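Side-chain contacts in benzoylformate Decarboxylase (Polynucleobacter necessarius, PDB 4K9Q), which probably decarboxylates benzoylformate to benzaldehyde, using bound thiamine diphosphate and a magnesium ion: residues A[128-131]-A[132-136]; A[507-510]-A[511-514]. One frame throughout, in Å; residues are numbered along the deposited sequence.

Overall arrangement
Both contacts are local, each closed between residues a few positions apart, and they follow one another along the chain without nesting or crossing. Interaction 1 comes first, where the chain leaves edge strand 126-127 of the first parallel sheet and turns, through residues 128-136, into helix 135-147. The chain then runs through the central sheet and into the third one, where interaction 2 lies in the last turns of helix 501-513, the connection between strands 494-497 and 517-523. The two lie about 49 Å apart between centres and do not touch. One lies at the entry to a helix at a subunit interface, the other near the end of a helix, with no other chain touching it.

Interaction 1: A[128-131]-A[132-136]; sequences EPAR and PEDVP
Arg-131 reaches across Asp-134, three residues on, so that the aspartate carboxylate meets the edge of its guanidinium; the two side chains cross at about a right angle. In the tight position between backbone N and carbonyl carbon (chi1 56°), CG of Arg-131 starts an extended chain that carries the guanidinium to the aspartate. The straightest bond of the salt bridge runs from NE of Arg-131 to OD1 of Asp-134, 3.1 Å long with an N-H...O angle of 158°. OD1 lies almost in the guanidinium plane, NE meets it from above the carboxylate plane, and the two planes are 52° apart. Weak bonds from NE to OD2 and from NH2 to OD1 broaden this salt bridge. In addition, the backbone N of Asp-134 donates to O of Arg-131 at 3.0 Å, closing the turn; Pro-132, whose ring restricts phi and which has no N-H to leave without a partner, suits this opening turn.

Glu-133 contributes mainly its aliphatic part: CB sits 3.6 Å above the guanidinium, over its centre. Its OE1, 4.4 Å from NE of Arg-131, offers opposite charge but receives no N-H. A water accepts from Ala-130 N and donates to OD2 of Asp-134, so the buried carboxylate also holds the incoming loop, while Pro-129 rests against CG2 of Val-135. The second subunit closes in here: its Glu-102 forms a salt bridge with NH1 of Arg-131, and its Arg-101 bonds to Ala-130 O and packs on Asp-134.

A leucine in place of Arg-131 would probably leave both the buried Asp-134 and Glu-102 of the second subunit without their ionic mate. One arginine is thus shared by two carboxylates, one on each side of the interface: it probably offsets the charge of the buried aspartate and joins the helix-opening turn to the second subunit.

Interaction 2: A[507-510]-A[511-514]; sequences AYLE and ALSF
Ala-511 N donates to Ala-507 O at 2.9 Å, and Leu-512 N to Tyr-508 O likewise, the i to i+4 bonding of an alpha helix, which brings side chains four apart onto the same face. Tyr-508 and Leu-512 use that spacing. With CG trans to the backbone N (chi1 -177°), the tyrosine ring presents one face to Leu-512, whose CD1 lies 3.8 Å from the ring centroid and 18° off the ring normal, a CH-pi contact. The methyl sits somewhat toward the rim, closest to CE2 at 3.7 Å. A branched residue suits this place because one methyl reaches the ring while the side chain also packs on Ile-450 and Pro-364; CD1 also lies 4.3 Å from CD2 of Leu-509. The ring is tied at its far end, where OH bonds to Ser-363.

Ala-511 serves the buried side of the helix. Its small methyl packs on Ile-450, Ser-518 and Ile-520, allowing the backbone to come close to the sheet, and its O takes a bond from His-448.

Near the C-terminal end of the helix, Ser-513 turns back on the backbone: OG, set between its own N and carbonyl carbon, donates to Glu-510 O at 2.8 Å. The same oxygen takes a weak bond from Ser-513 N, whose better partner is Leu-509 O at 3.1 Å. A serine suits this place, where its hydroxyl can add a bond to a carbonyl. Beyond it, Phe-514 leaves the helix and forms a cation-pi pair with Lys-494.

The whole belongs to a beta-alpha-beta crossover: helix 501-513 links the neighbouring parallel strands 494-497 and 517-523, with its alanine face on the sheet, as expected of the alpha/beta fold of thiamine diphosphate-binding domains.

Interaction 1: A[128-131]-A[132-136]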
ATOM      1  N   GLU A 128       5.118   6.215 -11.645  1.00 10.54           N
ATOM      2  CA  GLU A 128       6.475   6.534 -12.086  1.00 12.40           C
ATOM      3  C   GLU A 128       6.658   5.894 -13.464  1.00 13.05           C
ATOM      4  O   GLU A 128       6.736   4.671 -13.562  1.00 13.56           O
ATOM      5  CB  GLU A 128       7.486   5.972 -11.086  1.00 12.04           C
ATOM      6  CG  GLU A 128       8.945   6.375 -11.310  1.00 14.68           C
ATOM      7  CD  GLU A 128       9.819   6.081 -10.087  1.00 18.69           C
ATOM      8  OE1 GLU A 128       9.958   6.974  -9.224  1.00 16.41           O
ATOM      9  OE2 GLU A 128      10.363   4.956  -9.978  1.00 18.56           O
ATOM     10  N   PRO A 129       6.697   6.711 -14.539  1.00 12.29           N
ATOM     11  CA  PRO A 129       6.689   6.136 -15.899  1.00 10.62           C
ATOM     12  C   PRO A 129       7.759   5.060 -16.119  1.00 13.78           C
ATOM     13  O   PRO A 129       8.880   5.163 -15.610  1.00 13.27           O
ATOM     14  CB  PRO A 129       6.955   7.359 -16.791  1.00 12.72           C
ATOM     15  CG  PRO A 129       6.329   8.488 -16.019  1.00 14.37           C
ATOM     16  CD  PRO A 129       6.680   8.184 -14.573  1.00 12.55           C
ATOM     17  N   ALA A 130       7.402   4.033 -16.887  1.00 13.33           N
ATOM     18  CA  ALA A 130       8.265   2.875 -17.085  1.00 11.50           C
ATOM     19  C   ALA A 130       9.426   3.154 -18.046  1.00 12.79           C
ATOM     20  O   ALA A 130      10.351   2.362 -18.133  1.00 11.96           O
ATOM     21  CB  ALA A 130       7.443   1.672 -17.583  1.00 18.11           C
ATOM     22  N   ARG A 131       9.368   4.271 -18.764  1.00 12.85           N
ATOM     23  CA  ARG A 131      10.472   4.696 -19.629  1.00 13.67           C
ATOM     24  C   ARG A 131      10.293   6.179 -19.982  1.00 12.59           C
ATOM     25  O   ARG A 131       9.196   6.725 -19.838  1.00 12.67           O
ATOM     26  CB  ARG A 131      10.534   3.832 -20.891  1.00 18.37           C
ATOM     27  CG  ARG A 131       9.254   3.842 -21.642  1.00 19.38           C
ATOM     28  CD  ARG A 131       9.168   2.796 -22.753  1.00 17.40           C
ATOM     29  NE  ARG A 131       7.985   3.129 -23.525  1.00 19.26           N
ATOM     30  CZ  ARG A 131       7.874   3.008 -24.836  1.00 22.72           C
ATOM     31  NH1 ARG A 131       8.877   2.510 -25.551  1.00 22.23           N
ATOM     32  NH2 ARG A 131       6.745   3.378 -25.422  1.00 23.85           N
ATOM     33  N   PRO A 132      11.375   6.845 -20.411  1.00 11.94           N
ATOM     34  CA  PRO A 132      11.261   8.253 -20.813  1.00 12.14           C
ATOM     35  C   PRO A 132      10.190   8.473 -21.886  1.00 10.84           C
ATOM     36  O   PRO A 132       9.475   9.475 -21.849  1.00 12.22           O
ATOM     37  CB  PRO A 132      12.642   8.570 -21.394  1.00 14.43           C
ATOM     38  CG  PRO A 132      13.563   7.550 -20.808  1.00 15.86           C
ATOM     39  CD  PRO A 132      12.751   6.328 -20.513  1.00 15.40           C
ATOM     40  N   GLU A 133      10.084   7.537 -22.825  1.00 14.02           N
ATOM     41  CA  GLU A 133       9.096   7.619 -23.897  1.00 13.10           C
ATOM     42  C   GLU A 133       7.663   7.803 -23.387  1.00 15.67           C
ATOM     43  O   GLU A 133       6.819   8.383 -24.078  1.00 14.97           O
ATOM     44  CB  GLU A 133       9.166   6.375 -24.788  1.00 16.12           C
ATOM     45  CG  GLU A 133      10.380   6.312 -25.713  1.00 20.20           C
ATOM     46  CD  GLU A 133      11.648   5.785 -25.042  1.00 23.05           C
ATOM     47  OE1 GLU A 133      11.652   5.546 -23.814  1.00 18.45           O
ATOM     48  OE2 GLU A 133      12.657   5.608 -25.757  1.00 22.44           O
ATOM     49  N   ASP A 134       7.388   7.307 -22.181  1.00 13.52           N
ATOM     50  CA  ASP A 134       6.042   7.346 -21.627  1.00 13.49           C
ATOM     51  C   ASP A 134       5.712   8.618 -20.858  1.00 12.99           C
ATOM     52  O   ASP A 134       4.572   8.785 -20.405  1.00 12.15           O
ATOM     53  CB  ASP A 134       5.819   6.155 -20.699  1.00 16.45           C
ATOM     54  CG  ASP A 134       5.935   4.823 -21.425  1.00 21.32           C
ATOM     55  OD1 ASP A 134       5.525   4.740 -22.605  1.00 23.08           O
ATOM     56  OD2 ASP A 134       6.443   3.864 -20.815  1.00 29.94           O
ATOM     57  N   VAL A 135       6.684   9.519 -20.703  1.00 11.06           N
ATOM     58  CA  VAL A 135       6.451  10.694 -19.860  1.00 11.02           C
ATOM     59  C   VAL A 135       5.314  11.603 -20.364  1.00 10.64           C
ATOM     60  O   VAL A 135       4.423  11.961 -19.586  1.00 11.21           O
ATOM     61  CB  VAL A 135       7.763  11.479 -19.554  1.00  9.43           C
ATOM     62  CG1 VAL A 135       7.449  12.826 -18.878  1.00  9.97           C
ATOM     63  CG2 VAL A 135       8.705  10.624 -18.704  1.00 14.30           C
ATOM     64  N   PRO A 136       5.333  11.981 -21.656  1.00 10.77           N
ATOM     65  CA  PRO A 136       4.226  12.808 -22.153  1.00 12.13           C
ATOM     66  C   PRO A 136       2.879  12.120 -21.970  1.00 10.52           C
ATOM     67  O   PRO A 136       1.937  12.754 -21.484  1.00 11.08           O
ATOM     68  CB  PRO A 136       4.552  12.990 -23.640  1.00 13.08           C
ATOM     69  CG  PRO A 136       6.046  12.800 -23.723  1.00 14.82           C
ATOM     70  CD  PRO A 136       6.365  11.757 -22.688  1.00 11.03           C
TER
HETATM   71  O   HOH W   1       4.878   3.907 -18.231  1.00 18.29           O

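Interaction 2: A[507-510]-A[511-514]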
ATOM      1  N   ALA A 507      -6.180  50.996   9.010  1.00 14.07           N
ATOM      2  CA  ALA A 507      -5.240  50.022   8.457  1.00 13.04           C
ATOM      3  C   ALA A 507      -5.870  49.195   7.329  1.00 11.62           C
ATOM      4  O   ALA A 507      -5.221  48.900   6.316  1.00 13.57           O
ATOM      5  CB  ALA A 507      -4.710  49.122   9.558  1.00 14.12           C
ATOM      6  N   TYR A 508      -7.132  48.824   7.516  1.00 11.62           N
ATOM      7  CA  TYR A 508      -7.833  47.997   6.550  1.00 12.33           C
ATOM      8  C   TYR A 508      -8.084  48.756   5.248  1.00 14.17           C
ATOM      9  O   TYR A 508      -7.849  48.230   4.157  1.00 13.94           O
ATOM     10  CB  TYR A 508      -9.131  47.459   7.160  1.00 14.10           C
ATOM     11  CG  TYR A 508      -9.906  46.517   6.258  1.00 12.67           C
ATOM     12  CD1 TYR A 508      -9.292  45.409   5.666  1.00 11.61           C
ATOM     13  CD2 TYR A 508     -11.258  46.735   6.001  1.00 12.61           C
ATOM     14  CE1 TYR A 508     -10.014  44.548   4.848  1.00 14.14           C
ATOM     15  CE2 TYR A 508     -11.981  45.882   5.192  1.00 14.20           C
ATOM     16  CZ  TYR A 508     -11.352  44.793   4.609  1.00 13.68           C
ATOM     17  OH  TYR A 508     -12.076  43.939   3.799  1.00 15.64           O
ATOM     18  N   LEU A 509      -8.548  49.999   5.362  1.00 13.59           N
ATOM     19  CA  LEU A 509      -8.720  50.844   4.176  1.00 14.93           C
ATOM     20  C   LEU A 509      -7.394  51.036   3.429  1.00 13.67           C
ATOM     21  O   LEU A 509      -7.337  50.949   2.195  1.00 15.27           O
ATOM     22  CB  LEU A 509      -9.322  52.197   4.572  1.00 12.40           C
ATOM     23  CG  LEU A 509     -10.762  52.083   5.071  1.00 15.12           C
ATOM     24  CD1 LEU A 509     -11.302  53.448   5.448  1.00 20.20           C
ATOM     25  CD2 LEU A 509     -11.654  51.425   4.022  1.00 16.84           C
ATOM     26  N   GLU A 510      -6.323  51.270   4.179  1.00 12.35           N
ATOM     27  CA  GLU A 510      -4.998  51.382   3.580  1.00 15.08           C
ATOM     28  C   GLU A 510      -4.606  50.097   2.838  1.00 15.51           C
ATOM     29  O   GLU A 510      -4.131  50.144   1.705  1.00 13.10           O
ATOM     30  CB  GLU A 510      -3.954  51.727   4.639  1.00 15.74           C
ATOM     31  CG  GLU A 510      -2.540  51.863   4.083  1.00 20.58           C
ATOM     32  CD  GLU A 510      -1.589  52.534   5.057  0.24 24.58           C
ATOM     33  OE1 GLU A 510      -2.066  53.293   5.929  0.66 29.54           O
ATOM     34  OE2 GLU A 510      -0.364  52.300   4.952  0.48 26.58           O
ATOM     35  N   ALA A 511      -4.817  48.947   3.472  1.00 14.30           N
ATOM     36  CA  ALA A 511      -4.476  47.681   2.826  1.00 12.32           C
ATOM     37  C   ALA A 511      -5.318  47.469   1.553  1.00 13.17           C
ATOM     38  O   ALA A 511      -4.831  46.950   0.551  1.00 13.07           O
ATOM     39  CB  ALA A 511      -4.641  46.518   3.803  1.00 11.92           C
ATOM     40  N   LEU A 512      -6.583  47.891   1.584  1.00 12.61           N
ATOM     41  CA  LEU A 512      -7.439  47.790   0.405  1.00 14.39           C
ATOM     42  C   LEU A 512      -6.946  48.656  -0.755  1.00 15.75           C
ATOM     43  O   LEU A 512      -7.161  48.320  -1.915  1.00 17.55           O
ATOM     44  CB  LEU A 512      -8.890  48.135   0.751  1.00 16.08           C
ATOM     45  CG  LEU A 512      -9.646  47.057   1.540  1.00 15.61           C
ATOM     46  CD1 LEU A 512     -10.888  47.666   2.181  1.00 15.83           C
ATOM     47  CD2 LEU A 512     -10.011  45.874   0.653  1.00 16.32           C
ATOM     48  N   SER A 513      -6.279  49.765  -0.439  1.00 15.87           N
ATOM     49  CA  SER A 513      -5.761  50.664  -1.470  1.00 16.77           C
ATOM     50  C   SER A 513      -4.359  50.280  -1.947  1.00 18.67           C
ATOM     51  O   SER A 513      -3.848  50.844  -2.920  1.00 19.37           O
ATOM     52  CB  SER A 513      -5.731  52.098  -0.943  1.00 20.28           C
ATOM     53  OG  SER A 513      -4.616  52.289  -0.087  1.00 24.75           O
ATOM     54  N   PHE A 514      -3.732  49.340  -1.247  1.00 16.57           N
ATOM     55  CA  PHE A 514      -2.365  48.919  -1.557  1.00 15.51           C
ATOM     56  C   PHE A 514      -2.382  47.581  -2.291  1.00 17.75           C
ATOM     57  O   PHE A 514      -2.761  46.555  -1.715  1.00 14.96           O
ATOM     58  CB  PHE A 514      -1.547  48.816  -0.257  1.00 14.86           C
ATOM     59  CG  PHE A 514      -0.158  48.256  -0.447  1.00 17.18           C
ATOM     60  CD1 PHE A 514       0.847  49.021  -1.025  1.00 21.76           C
ATOM     61  CD2 PHE A 514       0.151  46.975  -0.029  1.00 16.88           C
ATOM     62  CE1 PHE A 514       2.117  48.506  -1.202  1.00 21.72           C
ATOM     63  CE2 PHE A 514       1.425  46.459  -0.199  1.00 18.36           C
ATOM     64  CZ  PHE A 514       2.407  47.225  -0.791  1.00 21.70           C
TER